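Local coordinates for glyoxylate-induced Protein (Pseudomonas aeruginosa, PDB 1SQ4) that is of unknown function but has a double cupin-barrel fold and possibly acts as a ureidoglycine aminohydrolase, at residues D190-I195 with K264-H269; E100-L105 with R129-Q134; A223-N228 with C246-Y251; I33-M38 with E233-D238; M54-R59 with S69-E74. All blocks are in the same frame, centred on the assembly; numbering follows the deposited sequence.

Contacts 1, 3 and 5 are buried antiparallel strand pairings. Contacts 2 and 4 are partly buried and join the ends of strands and loops. Contacts 2 and 5 belong to the N-terminal cupin half. Contacts 1 and 3 belong to the C-terminal half. Contact 4 brings residues 33-38 of the N-terminal arm to the C-terminal half. It touches contact 3 through neighbouring strands and contact 5 through Ile33 and Met38. Aromatic rings mark the buried contacts, with a methyl over a ring face in 1 and 5 and sulfur beside a ring in 3. Contact 2 packs threonines on a glutamate beside one backbone bridge; contact 4 joins a lysine to two carboxylates.

Contact 1: D190-I195 with K264-H269; sequences DMHVNI and KDVNRH
Strands 191-198 and 258-265 are antiparallel neighbours in the large sheet of the C-terminal cupin half, and they meet here at His192 and Lys264. These two form a hydrogen-bonded pair. His192 N gives to Lys264 O at 2.9 Å, and Lys264 N gives to His192 O at 3.0 Å. Two residues further, past the end of strand 258-265, Val266 N bonds Asp190 O at 2.9 Å.

The side chains of His192 and Lys264 share one sheet face. The His192 ring takes Val266 CG2 over the centre of one face, 3.7 Å from the ring centroid and 12° off its normal. This is a CH-pi contact. Lys264 CE lies at the ring edge. A water joins His192 ND1, at 3.2 Å, to Lys264 NZ, at 2.7 Å, where it accepts from the lysine.

At the other end Asp190 CB lies 3.6 Å from Arg268 NH2, over one guanidinium face. Arg268 grips Asn267 O side-on with NE and NH1, and it also bonds Met187 O and Gln146 O. Asp190 OD2 turns to Lys143 and to Gln146 N. The Arg268 guanidinium and Asp190 OD2 are thus each held by several partners. Beside the ring, the nearby lysine charge may make a second proton on His192 less favourable.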
# COMPACT_ATOMS: atom_id res chain seq x y z
N ASP A 190 -26.19 -16.37 26.76
CA ASP A 190 -25.08 -16.64 25.86
C ASP A 190 -24.69 -15.39 25.09
O ASP A 190 -23.94 -15.44 24.12
CB ASP A 190 -25.43 -17.81 24.92
CG ASP A 190 -26.49 -17.45 23.90
OD1 ASP A 190 -27.26 -16.49 24.10
OD2 ASP A 190 -26.57 -18.16 22.87
N MSE A 191 -25.19 -14.25 25.54
CA MSE A 191 -24.88 -12.99 24.90
C MSE A 191 -25.11 -11.83 25.85
O MSE A 191 -26.01 -11.88 26.70
CB MSE A 191 -25.76 -12.77 23.67
CG MSE A 191 -27.18 -12.38 24.00
SE MSE A 191 -28.05 -11.58 22.49
CE MSE A 191 -29.87 -11.49 23.16
N HIS A 192 -24.30 -10.80 25.70
CA HIS A 192 -24.44 -9.63 26.53
C HIS A 192 -24.59 -8.43 25.61
O HIS A 192 -23.95 -8.35 24.56
CB HIS A 192 -23.21 -9.43 27.42
CG HIS A 192 -23.06 -10.46 28.50
ND1 HIS A 192 -21.84 -10.72 29.10
CD2 HIS A 192 -23.95 -11.26 29.13
CE1 HIS A 192 -22.00 -11.62 30.05
NE2 HIS A 192 -23.27 -11.97 30.09
N VAL A 193 -25.45 -7.50 26.00
CA VAL A 193 -25.67 -6.27 25.26
C VAL A 193 -25.57 -5.22 26.36
O VAL A 193 -26.52 -5.01 27.12
CB VAL A 193 -27.08 -6.22 24.61
CG1 VAL A 193 -27.23 -4.96 23.79
CG2 VAL A 193 -27.30 -7.43 23.73
N ASN A 194 -24.41 -4.58 26.47
CA ASN A 194 -24.20 -3.55 27.50
C ASN A 194 -23.94 -2.20 26.84
O ASN A 194 -24.03 -2.07 25.63
CB ASN A 194 -22.98 -3.88 28.38
CG ASN A 194 -22.93 -5.34 28.78
OD1 ASN A 194 -23.87 -5.88 29.36
ND2 ASN A 194 -21.80 -5.99 28.48
N ILE A 195 -23.63 -1.21 27.66
CA ILE A 195 -23.31 0.12 27.18
C ILE A 195 -22.01 0.53 27.85
O ILE A 195 -21.91 0.53 29.07
CB ILE A 195 -24.38 1.15 27.54
CG1 ILE A 195 -25.74 0.67 27.06
CG2 ILE A 195 -24.03 2.50 26.89
CD1 ILE A 195 -26.86 1.63 27.38
N LYS A 264 -22.09 -8.84 22.25
CA LYS A 264 -21.14 -9.94 22.03
C LYS A 264 -21.73 -11.26 22.55
O LYS A 264 -22.64 -11.26 23.38
CB LYS A 264 -19.84 -9.67 22.78
CG LYS A 264 -20.08 -9.17 24.20
CD LYS A 264 -18.82 -9.10 25.03
CE LYS A 264 -19.17 -8.60 26.42
NZ LYS A 264 -18.03 -8.72 27.36
N ASP A 265 -21.19 -12.37 22.04
CA ASP A 265 -21.63 -13.70 22.44
C ASP A 265 -20.61 -14.24 23.44
O ASP A 265 -19.40 -14.10 23.25
CB ASP A 265 -21.73 -14.62 21.22
CG ASP A 265 -20.45 -14.67 20.40
OD1 ASP A 265 -20.06 -13.62 19.83
OD2 ASP A 265 -19.83 -15.75 20.33
N VAL A 266 -21.11 -14.87 24.51
CA VAL A 266 -20.26 -15.39 25.57
C VAL A 266 -20.79 -16.62 26.30
O VAL A 266 -21.83 -17.16 25.96
CB VAL A 266 -20.05 -14.30 26.64
CG1 VAL A 266 -19.24 -13.15 26.07
CG2 VAL A 266 -21.41 -13.80 27.11
N ASN A 267 -20.04 -17.05 27.31
CA ASN A 267 -20.38 -18.21 28.13
C ASN A 267 -20.67 -19.47 27.37
O ASN A 267 -21.47 -20.30 27.80
CB ASN A 267 -21.57 -17.88 29.03
CG ASN A 267 -21.35 -16.63 29.83
OD1 ASN A 267 -20.22 -16.25 30.10
ND2 ASN A 267 -22.43 -15.99 30.22
N ARG A 268 -20.02 -19.65 26.22
CA ARG A 268 -20.25 -20.86 25.44
C ARG A 268 -18.96 -21.33 24.77
O ARG A 268 -17.99 -20.58 24.71
CB ARG A 268 -21.33 -20.58 24.41
CG ARG A 268 -22.29 -21.73 24.24
CD ARG A 268 -23.68 -21.48 24.88
NE ARG A 268 -23.61 -21.06 26.27
CZ ARG A 268 -24.66 -20.83 27.05
NH1 ARG A 268 -24.48 -20.44 28.31
NH2 ARG A 268 -25.90 -21.00 26.60
N HIS A 269 -18.93 -22.57 24.31
CA HIS A 269 -17.74 -23.10 23.65
C HIS A 269 -17.62 -22.44 22.29
O HIS A 269 -18.61 -21.92 21.76
CB HIS A 269 -17.84 -24.61 23.42
CG HIS A 269 -17.24 -25.44 24.51
ND1 HIS A 269 -15.92 -25.34 24.89
CD2 HIS A 269 -17.78 -26.41 25.29
CE1 HIS A 269 -15.67 -26.20 25.86
NE2 HIS A 269 -16.79 -26.86 26.12
O HOH W 1 -19.14 -9.15 29.78

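Contact 2: E100-L105 with R129-Q134; sequences ELSLTL and RNTTGQ
Glu100 and Thr132 lie obliquely across each other, with the threonine methyl as the touching group. Thr132 CG2 is 3.8 Å from Glu100 CB and equally near Glu100 OE1. The glutamate chain is extended and runs past this methyl, which therefore meets both its start and its tip. Thr131 OG1 lies 4.2 Å from Glu100 OE2. Thr131 CG2 stands 4.2 Å from Ser102 CB.

Thr132 uses its other branch for the backbone. OG1 accepts from Gln134 N at 3.0 Å, which makes an ST turn. The same hydroxyl shares a water with Glu100 N.

The loop follows strand 126-129, which pairs with strand 101-105 in a four-stranded antiparallel sheet of the N-terminal cupin half. Ser102 and Arg129 form the one bridge between the two segments, a hydrogen-bonded pair. Ser102 N bonds Arg129 O, and Arg129 N bonds Ser102 O, both at 2.9 Å. Leu101 CD1 packs 3.8 Å from Arg129 O, and Leu101 also rests on Phe138 and Met112. The Arg129 side chain starts on the same face as Ser102, but its guanidinium turns off to a salt bridge with Asp50 and a hydrogen bond to Asn78 O.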
# COMPACT_ATOMS: atom_id res chain seq x y z
N GLU A 100 -41.83 6.25 22.66
CA GLU A 100 -42.29 5.28 23.64
C GLU A 100 -42.80 4.03 22.93
O GLU A 100 -43.65 4.11 22.04
CB GLU A 100 -43.40 5.87 24.49
CG GLU A 100 -43.98 4.92 25.53
CD GLU A 100 -45.35 5.37 26.02
OE1 GLU A 100 -45.52 6.60 26.24
OE2 GLU A 100 -46.25 4.51 26.19
N LEU A 101 -42.27 2.88 23.32
CA LEU A 101 -42.67 1.61 22.73
C LEU A 101 -43.49 0.83 23.73
O LEU A 101 -43.25 0.90 24.94
CB LEU A 101 -41.44 0.80 22.31
CG LEU A 101 -41.61 -0.47 21.47
CD1 LEU A 101 -42.34 -0.14 20.18
CD2 LEU A 101 -40.25 -1.06 21.14
N SER A 102 -44.48 0.10 23.23
CA SER A 102 -45.34 -0.72 24.08
C SER A 102 -45.02 -2.17 23.78
O SER A 102 -45.28 -2.66 22.68
CB SER A 102 -46.80 -0.41 23.77
OG SER A 102 -47.67 -1.17 24.59
N LEU A 103 -44.42 -2.86 24.75
CA LEU A 103 -44.05 -4.26 24.61
C LEU A 103 -44.88 -5.18 25.49
O LEU A 103 -45.02 -4.95 26.69
CB LEU A 103 -42.57 -4.47 24.96
CG LEU A 103 -42.08 -5.93 25.06
CD1 LEU A 103 -42.11 -6.55 23.69
CD2 LEU A 103 -40.68 -5.98 25.63
N THR A 104 -45.43 -6.23 24.89
CA THR A 104 -46.20 -7.20 25.63
C THR A 104 -45.31 -8.44 25.64
O THR A 104 -45.20 -9.16 24.65
CB THR A 104 -47.54 -7.50 24.93
OG1 THR A 104 -48.31 -6.30 24.88
CG2 THR A 104 -48.31 -8.55 25.68
N LEU A 105 -44.66 -8.66 26.78
CA LEU A 105 -43.75 -9.79 26.90
C LEU A 105 -44.14 -10.67 28.07
O LEU A 105 -44.27 -10.19 29.20
CB LEU A 105 -42.33 -9.27 27.08
CG LEU A 105 -41.22 -10.33 27.13
CD1 LEU A 105 -41.19 -11.06 25.82
CD2 LEU A 105 -39.87 -9.68 27.41
N ARG A 129 -45.97 -2.43 19.92
CA ARG A 129 -46.89 -1.52 19.30
C ARG A 129 -46.56 -0.09 19.72
O ARG A 129 -46.06 0.14 20.83
CB ARG A 129 -48.32 -1.91 19.69
CG ARG A 129 -49.42 -1.07 19.07
CD ARG A 129 -49.47 -1.19 17.56
NE ARG A 129 -49.81 -2.54 17.11
CZ ARG A 129 -49.80 -2.93 15.84
NH1 ARG A 129 -50.12 -4.17 15.52
NH2 ARG A 129 -49.47 -2.07 14.89
N ASN A 130 -46.82 0.85 18.82
CA ASN A 130 -46.58 2.26 19.11
C ASN A 130 -47.95 2.89 19.38
O ASN A 130 -48.66 3.27 18.43
CB ASN A 130 -45.91 2.96 17.93
CG ASN A 130 -45.64 4.43 18.20
OD1 ASN A 130 -45.15 5.16 17.33
ND2 ASN A 130 -45.97 4.88 19.41
N THR A 131 -48.31 2.99 20.66
CA THR A 131 -49.60 3.55 21.06
C THR A 131 -49.61 5.06 21.20
O THR A 131 -50.62 5.62 21.60
CB THR A 131 -50.11 2.98 22.41
OG1 THR A 131 -49.19 3.31 23.45
CG2 THR A 131 -50.26 1.47 22.35
N THR A 132 -48.51 5.73 20.86
CA THR A 132 -48.47 7.19 20.98
C THR A 132 -48.73 7.86 19.64
O THR A 132 -48.90 7.20 18.62
CB THR A 132 -47.10 7.72 21.48
OG1 THR A 132 -46.16 7.73 20.40
CG2 THR A 132 -46.56 6.86 22.62
N GLY A 133 -48.78 9.19 19.65
CA GLY A 133 -49.02 9.94 18.43
C GLY A 133 -47.71 10.35 17.79
O GLY A 133 -47.69 10.98 16.74
N GLN A 134 -46.61 9.99 18.44
CA GLN A 134 -45.28 10.31 17.94
C GLN A 134 -44.53 9.05 17.52
O GLN A 134 -44.77 7.96 18.06
CB GLN A 134 -44.49 11.05 19.01
CG GLN A 134 -44.08 12.43 18.58
CD GLN A 134 -45.26 13.37 18.51
OE1 GLN A 134 -45.23 14.37 17.78
NE2 GLN A 134 -46.31 13.05 19.28
O HOH W 2 -43.35 7.58 20.63

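Contact 3: A223-N228 with C246-Y251; sequences AVYRLN and CPQACY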
# COMPACT_ATOMS: atom_id res chain seq x y z
N ALA A 223 -15.47 10.95 19.83
CA ALA A 223 -14.17 10.59 20.37
C ALA A 223 -13.25 10.13 19.25
O ALA A 223 -13.67 9.93 18.12
CB ALA A 223 -14.32 9.49 21.41
N VAL A 224 -11.97 10.02 19.58
CA VAL A 224 -10.99 9.55 18.62
C VAL A 224 -10.71 8.14 19.11
O VAL A 224 -10.08 7.94 20.15
CB VAL A 224 -9.70 10.39 18.66
CG1 VAL A 224 -8.70 9.86 17.62
CG2 VAL A 224 -10.03 11.84 18.38
N TYR A 225 -11.20 7.16 18.36
CA TYR A 225 -11.04 5.76 18.73
C TYR A 225 -9.93 5.18 17.90
O TYR A 225 -9.76 5.52 16.73
CB TYR A 225 -12.33 5.00 18.45
CG TYR A 225 -12.60 3.82 19.36
CD1 TYR A 225 -13.14 4.01 20.63
CD2 TYR A 225 -12.39 2.51 18.92
CE1 TYR A 225 -13.47 2.94 21.44
CE2 TYR A 225 -12.71 1.42 19.73
CZ TYR A 225 -13.25 1.65 20.99
OH TYR A 225 -13.59 0.59 21.79
N ARG A 226 -9.19 4.27 18.51
CA ARG A 226 -8.09 3.63 17.83
C ARG A 226 -8.47 2.18 17.52
O ARG A 226 -8.64 1.37 18.43
CB ARG A 226 -6.87 3.68 18.74
CG ARG A 226 -5.66 2.91 18.26
CD ARG A 226 -5.02 3.60 17.10
NE ARG A 226 -3.70 3.05 16.77
CZ ARG A 226 -2.61 3.19 17.52
NH1 ARG A 226 -2.67 3.87 18.65
NH2 ARG A 226 -1.46 2.66 17.12
N LEU A 227 -8.64 1.86 16.24
CA LEU A 227 -8.97 0.49 15.84
C LEU A 227 -7.75 -0.07 15.13
O LEU A 227 -7.44 0.32 14.01
CB LEU A 227 -10.17 0.48 14.89
CG LEU A 227 -11.48 1.06 15.46
CD1 LEU A 227 -12.39 1.50 14.34
CD2 LEU A 227 -12.15 0.04 16.36
N ASN A 228 -7.03 -0.96 15.80
CA ASN A 228 -5.85 -1.58 15.23
C ASN A 228 -4.89 -0.62 14.51
O ASN A 228 -4.92 -0.53 13.29
CB ASN A 228 -6.28 -2.68 14.25
CG ASN A 228 -5.10 -3.34 13.56
OD1 ASN A 228 -4.13 -3.72 14.20
ND2 ASN A 228 -5.19 -3.47 12.25
N CYS A 246 -8.63 -7.48 17.61
CA CYS A 246 -8.41 -6.14 17.09
C CYS A 246 -8.15 -5.17 18.24
O CYS A 246 -9.01 -4.99 19.10
CB CYS A 246 -9.62 -5.68 16.29
SG CYS A 246 -9.43 -4.02 15.60
N PRO A 247 -6.97 -4.54 18.29
CA PRO A 247 -6.69 -3.60 19.38
C PRO A 247 -7.70 -2.45 19.45
O PRO A 247 -8.18 -1.97 18.42
CB PRO A 247 -5.28 -3.12 19.06
CG PRO A 247 -4.68 -4.29 18.34
CD PRO A 247 -5.79 -4.70 17.42
N GLN A 248 -8.02 -2.02 20.66
CA GLN A 248 -8.97 -0.93 20.87
C GLN A 248 -8.49 0.08 21.89
O GLN A 248 -8.29 -0.25 23.06
CB GLN A 248 -10.30 -1.49 21.35
CG GLN A 248 -10.84 -2.65 20.55
CD GLN A 248 -12.20 -3.08 21.05
OE1 GLN A 248 -13.12 -2.28 21.09
NE2 GLN A 248 -12.33 -4.34 21.44
N ALA A 249 -8.31 1.31 21.44
CA ALA A 249 -7.87 2.39 22.33
C ALA A 249 -8.84 3.52 22.13
O ALA A 249 -9.33 3.75 21.03
CB ALA A 249 -6.48 2.83 21.96
N CYS A 250 -9.12 4.24 23.20
CA CYS A 250 -10.07 5.32 23.08
C CYS A 250 -9.53 6.64 23.57
O CYS A 250 -8.73 6.69 24.51
CB CYS A 250 -11.35 4.96 23.83
SG CYS A 250 -12.61 6.22 23.65
N TYR A 251 -9.96 7.72 22.94
CA TYR A 251 -9.52 9.04 23.32
C TYR A 251 -10.75 9.93 23.37
O TYR A 251 -10.97 10.74 22.48
CB TYR A 251 -8.53 9.58 22.28
CG TYR A 251 -7.44 10.47 22.83
CD1 TYR A 251 -6.17 9.96 23.15
CD2 TYR A 251 -7.66 11.83 23.04
CE1 TYR A 251 -5.15 10.78 23.65
CE2 TYR A 251 -6.66 12.67 23.54
CZ TYR A 251 -5.41 12.14 23.85
OH TYR A 251 -4.44 12.98 24.39
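Tyr225 OH gives a hydrogen bond to Gln248 OE1 at 3.0 Å, and the ring and amide planes stand 52° apart. OE1 lies at the ring edge. The same hydroxyl is bonded to Tyr260, and Gln248 NE2 bonds Glu208 weakly. The backbone pairing is antiparallel. Ala249 N bonds Arg226 O at 3.0 Å, and Arg226 N bonds Ala249 O in return. Asn228 N bonds Pro247 O at 3.0 Å. Val224 N bonds Tyr251 O at 3.2 Å, while the return bond is weak.

Around the Tyr225 ring, Ala249 O stands over one face. Cys250 SG is oblique, 4.9 Å from the centroid, a sulfur-aromatic contact. On the other sheet face Arg226 CB meets Ala249 CB, and Val224 CB is 3.9 Å from Tyr251 CB. Val224 and Tyr251 also pack on Tyr251 and Val224 of a neighbouring subunit. The Tyr225 face thus carries a buried polar chain from Tyr260 through Tyr225 and Gln248 to Glu208, its last link weak; the Val224 face serves subunit contact.

Contact 4: I33-M38 with E233-D238; sequences IPKGVM and EVEAGD
Lys35 lays its side chain across the turn of residues 235-238. Its CB packs 3.6 Å from Gly237 O, and CD comes close to Ala236 O. CG stands between the backbone N and the carbonyl carbon (chi1 56°), which starts the chain over the turn. The bend at chi4 (-64°) turns NZ toward Glu235, whose extended side chain the lysine crosses at about a right angle. NZ to Glu235 OE1 is 3.4 Å, a salt bridge with a weak hydrogen bond.

Asp238 is the buried acid. Its OD1 accepts from Lys35 N at 2.9 Å, nearly along the C-O axis. Its OD2 accepts from Glu235 N at 3.0 Å, from above the carboxylate plane, and makes a salt bridge with Arg23. The carboxylate thus ties the loop of 33-38 to the base of the turn. Asp238 CA also approaches Ile33 O at 3.5 Å.

Asp238 N bonds Glu235 O at 3.0 Å and closes a type II beta turn, with Gly237 in its third position at a positive phi. The turn links strands 230-235 and 239-244. Beside it the N-terminal strand 30-33 pairs with 239-244 and so adds to the large sheet of the C-terminal cupin half.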
# COMPACT_ATOMS: atom_id res chain seq x y z
N ILE A 33 -18.76 2.27 10.05
CA ILE A 33 -19.90 2.68 9.25
C ILE A 33 -20.53 3.96 9.82
O ILE A 33 -21.12 3.94 10.90
CB ILE A 33 -20.98 1.60 9.22
CG1 ILE A 33 -20.33 0.25 8.97
CG2 ILE A 33 -21.99 1.90 8.12
CD1 ILE A 33 -21.31 -0.85 9.15
N PRO A 34 -20.40 5.08 9.09
CA PRO A 34 -20.94 6.39 9.48
C PRO A 34 -22.44 6.42 9.54
O PRO A 34 -23.13 5.64 8.88
CB PRO A 34 -20.43 7.31 8.38
CG PRO A 34 -19.17 6.68 7.98
CD PRO A 34 -19.54 5.21 7.91
N LYS A 35 -22.96 7.35 10.33
CA LYS A 35 -24.39 7.50 10.46
C LYS A 35 -25.04 7.93 9.14
O LYS A 35 -26.22 7.68 8.93
CB LYS A 35 -24.72 8.51 11.56
CG LYS A 35 -24.08 9.86 11.37
CD LYS A 35 -24.17 10.64 12.66
CE LYS A 35 -25.04 11.84 12.49
NZ LYS A 35 -24.39 12.74 11.52
N GLY A 36 -24.26 8.55 8.26
CA GLY A 36 -24.78 9.02 6.98
C GLY A 36 -25.27 7.95 6.02
O GLY A 36 -25.76 8.24 4.93
N VAL A 37 -25.14 6.70 6.42
CA VAL A 37 -25.57 5.61 5.57
C VAL A 37 -27.09 5.43 5.67
O VAL A 37 -27.77 5.14 4.68
CB VAL A 37 -24.88 4.32 5.99
CG1 VAL A 37 -25.17 3.22 5.00
CG2 VAL A 37 -23.40 4.57 6.11
N MSE A 38 -27.59 5.61 6.89
CA MSE A 38 -29.01 5.48 7.20
C MSE A 38 -29.87 6.45 6.41
O MSE A 38 -30.34 7.44 6.95
CB MSE A 38 -29.25 5.75 8.68
CG MSE A 38 -28.15 5.29 9.60
SE MSE A 38 -28.61 3.66 10.48
CE MSE A 38 -27.68 2.46 9.27
N GLU A 233 -12.11 9.25 14.04
CA GLU A 233 -13.07 10.02 14.79
C GLU A 233 -14.42 9.34 14.62
O GLU A 233 -14.78 8.94 13.51
CB GLU A 233 -13.16 11.45 14.26
CG GLU A 233 -12.09 12.38 14.79
CD GLU A 233 -12.33 13.83 14.40
OE1 GLU A 233 -12.18 14.15 13.20
OE2 GLU A 233 -12.68 14.63 15.29
N VAL A 234 -15.15 9.20 15.72
CA VAL A 234 -16.47 8.59 15.67
C VAL A 234 -17.43 9.43 16.51
O VAL A 234 -17.02 10.06 17.48
CB VAL A 234 -16.45 7.16 16.23
CG1 VAL A 234 -15.57 6.27 15.35
CG2 VAL A 234 -15.96 7.17 17.66
N GLU A 235 -18.70 9.44 16.13
CA GLU A 235 -19.70 10.21 16.87
C GLU A 235 -20.99 9.40 16.99
O GLU A 235 -21.09 8.31 16.42
CB GLU A 235 -19.99 11.52 16.14
CG GLU A 235 -20.48 11.31 14.72
CD GLU A 235 -20.86 12.60 14.02
OE1 GLU A 235 -21.29 12.52 12.86
OE2 GLU A 235 -20.71 13.69 14.63
N ALA A 236 -21.98 9.94 17.70
CA ALA A 236 -23.24 9.23 17.88
C ALA A 236 -23.87 8.84 16.56
O ALA A 236 -24.07 9.68 15.69
CB ALA A 236 -24.21 10.08 18.68
N GLY A 237 -24.19 7.56 16.41
CA GLY A 237 -24.79 7.09 15.18
C GLY A 237 -23.83 6.24 14.37
O GLY A 237 -24.25 5.48 13.49
N ASP A 238 -22.54 6.36 14.65
CA ASP A 238 -21.56 5.57 13.93
C ASP A 238 -21.50 4.18 14.52
O ASP A 238 -21.74 4.00 15.71
CB ASP A 238 -20.18 6.23 13.98
CG ASP A 238 -20.14 7.58 13.25
OD1 ASP A 238 -21.11 7.91 12.53
OD2 ASP A 238 -19.13 8.31 13.40

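Contact 5: M54-R59 with S69-E74; sequences MWVIAR and SQYIVE
Ser69 CA lies 4.4 Å from Ala58 CB, at the end of the paired region. Gln70 follows, with its side chain lying beside that of Ile57 and pointing the same way. Ile57 CG2 touches the Gln70 chain at CB and CG. The amide of Gln70 goes on to Tyr263 OH and His139 ND1.

Tyr71 carries the main aromatic contact. Met54, a selenomethionine, runs alongside it, and its CE sits over the ring centre, 3.4 Å from the centroid and 4° off the normal. The bend at chi3 (-138°) places CE there. SE is oblique at 4.1 Å from the same centroid, so CH-pi and Met-aromatic contacts act together. Val56 CG1 adds a contact 4.2 Å from Tyr71 CD1. The tyrosine hydroxyl reaches His269 of a neighbouring subunit.

Ile72 forms a hydrogen-bonded pair with Trp55. Trp55 N bonds Ile72 O at 3.0 Å, and Ile72 N bonds Trp55 O at 2.9 Å. Val73 CG2 packs 3.7 Å from Met54 CB. Glu74 OE2 lies 3.5 Å from Trp55 CH2, its carboxylate plane 28° from the indole. That carboxylate is held by Arg53 and His135, and Trp55 NE1 by Arg39 O.

Strands 52-57 and 69-76 form a beta hairpin at one edge of the six-stranded sheet of the N-terminal cupin barrel.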
# COMPACT_ATOMS: atom_id res chain seq x y z
N MSE A 54 -36.97 0.13 8.84
CA MSE A 54 -35.79 -0.12 9.66
C MSE A 54 -34.49 -0.07 8.86
O MSE A 54 -34.46 -0.31 7.65
CB MSE A 54 -35.88 -1.49 10.34
CG MSE A 54 -35.88 -2.67 9.38
SE MSE A 54 -36.10 -4.42 10.22
CE MSE A 54 -34.79 -5.45 9.22
N TRP A 55 -33.42 0.23 9.57
CA TRP A 55 -32.11 0.30 8.99
C TRP A 55 -31.39 -0.94 9.43
O TRP A 55 -31.29 -1.21 10.63
CB TRP A 55 -31.41 1.56 9.47
CG TRP A 55 -31.84 2.72 8.67
CD1 TRP A 55 -31.45 3.03 7.40
CD2 TRP A 55 -32.83 3.70 9.04
NE1 TRP A 55 -32.12 4.13 6.95
CE2 TRP A 55 -32.98 4.57 7.93
CE3 TRP A 55 -33.60 3.93 10.18
CZ2 TRP A 55 -33.86 5.65 7.94
CZ3 TRP A 55 -34.48 5.00 10.19
CH2 TRP A 55 -34.61 5.85 9.07
N VAL A 56 -30.91 -1.73 8.46
CA VAL A 56 -30.21 -2.97 8.79
C VAL A 56 -28.73 -2.73 8.96
O VAL A 56 -28.14 -1.86 8.32
CB VAL A 56 -30.41 -4.06 7.69
CG1 VAL A 56 -29.77 -5.36 8.15
CG2 VAL A 56 -31.88 -4.30 7.41
N ILE A 57 -28.12 -3.49 9.86
CA ILE A 57 -26.70 -3.39 10.12
C ILE A 57 -26.20 -4.76 10.53
O ILE A 57 -26.17 -5.11 11.70
CB ILE A 57 -26.41 -2.36 11.25
CG1 ILE A 57 -24.99 -2.54 11.79
CG2 ILE A 57 -27.37 -2.56 12.37
CD1 ILE A 57 -23.92 -2.43 10.75
N ALA A 58 -25.84 -5.56 9.52
CA ALA A 58 -25.35 -6.91 9.74
C ALA A 58 -24.24 -7.16 8.72
O ALA A 58 -24.09 -6.39 7.78
CB ALA A 58 -26.49 -7.90 9.56
N ARG A 59 -23.48 -8.23 8.90
CA ARG A 59 -22.39 -8.57 7.99
C ARG A 59 -21.52 -7.36 7.59
O ARG A 59 -21.28 -7.13 6.40
CB ARG A 59 -22.94 -9.23 6.71
CG ARG A 59 -23.74 -10.48 6.97
CD ARG A 59 -23.85 -11.33 5.71
NE ARG A 59 -24.77 -10.79 4.71
CZ ARG A 59 -26.08 -10.67 4.88
NH1 ARG A 59 -26.64 -11.04 6.03
NH2 ARG A 59 -26.83 -10.17 3.91
N SER A 69 -27.45 -9.87 14.41
CA SER A 69 -28.20 -9.09 13.45
C SER A 69 -28.72 -7.92 14.27
O SER A 69 -29.20 -8.08 15.40
CB SER A 69 -29.33 -9.93 12.85
OG SER A 69 -30.60 -9.54 13.33
N GLN A 70 -28.60 -6.72 13.73
CA GLN A 70 -29.05 -5.53 14.42
C GLN A 70 -29.93 -4.70 13.49
O GLN A 70 -29.60 -4.53 12.32
CB GLN A 70 -27.84 -4.71 14.87
CG GLN A 70 -28.16 -3.35 15.42
CD GLN A 70 -26.90 -2.56 15.79
OE1 GLN A 70 -25.80 -2.86 15.30
NE2 GLN A 70 -27.06 -1.55 16.64
N TYR A 71 -31.05 -4.22 14.00
CA TYR A 71 -31.92 -3.38 13.18
C TYR A 71 -32.25 -2.12 13.98
O TYR A 71 -32.22 -2.13 15.21
CB TYR A 71 -33.24 -4.07 12.85
CG TYR A 71 -33.18 -5.50 12.39
CD1 TYR A 71 -32.16 -5.97 11.58
CD2 TYR A 71 -34.23 -6.37 12.69
CE1 TYR A 71 -32.18 -7.26 11.07
CE2 TYR A 71 -34.26 -7.66 12.18
CZ TYR A 71 -33.24 -8.09 11.36
OH TYR A 71 -33.28 -9.35 10.81
N ILE A 72 -32.55 -1.04 13.28
CA ILE A 72 -32.94 0.19 13.95
C ILE A 72 -34.31 0.49 13.36
O ILE A 72 -34.45 1.02 12.26
CB ILE A 72 -31.94 1.36 13.69
CG1 ILE A 72 -30.58 1.03 14.33
CG2 ILE A 72 -32.44 2.63 14.35
CD1 ILE A 72 -29.52 2.12 14.17
N VAL A 73 -35.33 0.09 14.13
CA VAL A 73 -36.72 0.21 13.72
C VAL A 73 -37.44 1.50 14.06
O VAL A 73 -37.37 1.99 15.18
CB VAL A 73 -37.52 -0.96 14.28
CG1 VAL A 73 -38.97 -0.85 13.84
CG2 VAL A 73 -36.91 -2.26 13.80
N GLU A 74 -38.14 2.04 13.08
CA GLU A 74 -38.89 3.25 13.25
C GLU A 74 -40.36 2.92 13.07
O GLU A 74 -40.80 2.50 11.98
CB GLU A 74 -38.44 4.29 12.22
CG GLU A 74 -39.31 5.54 12.12
CD GLU A 74 -38.91 6.47 10.98
OE1 GLU A 74 -39.74 7.30 10.57
OE2 GLU A 74 -37.77 6.39 10.48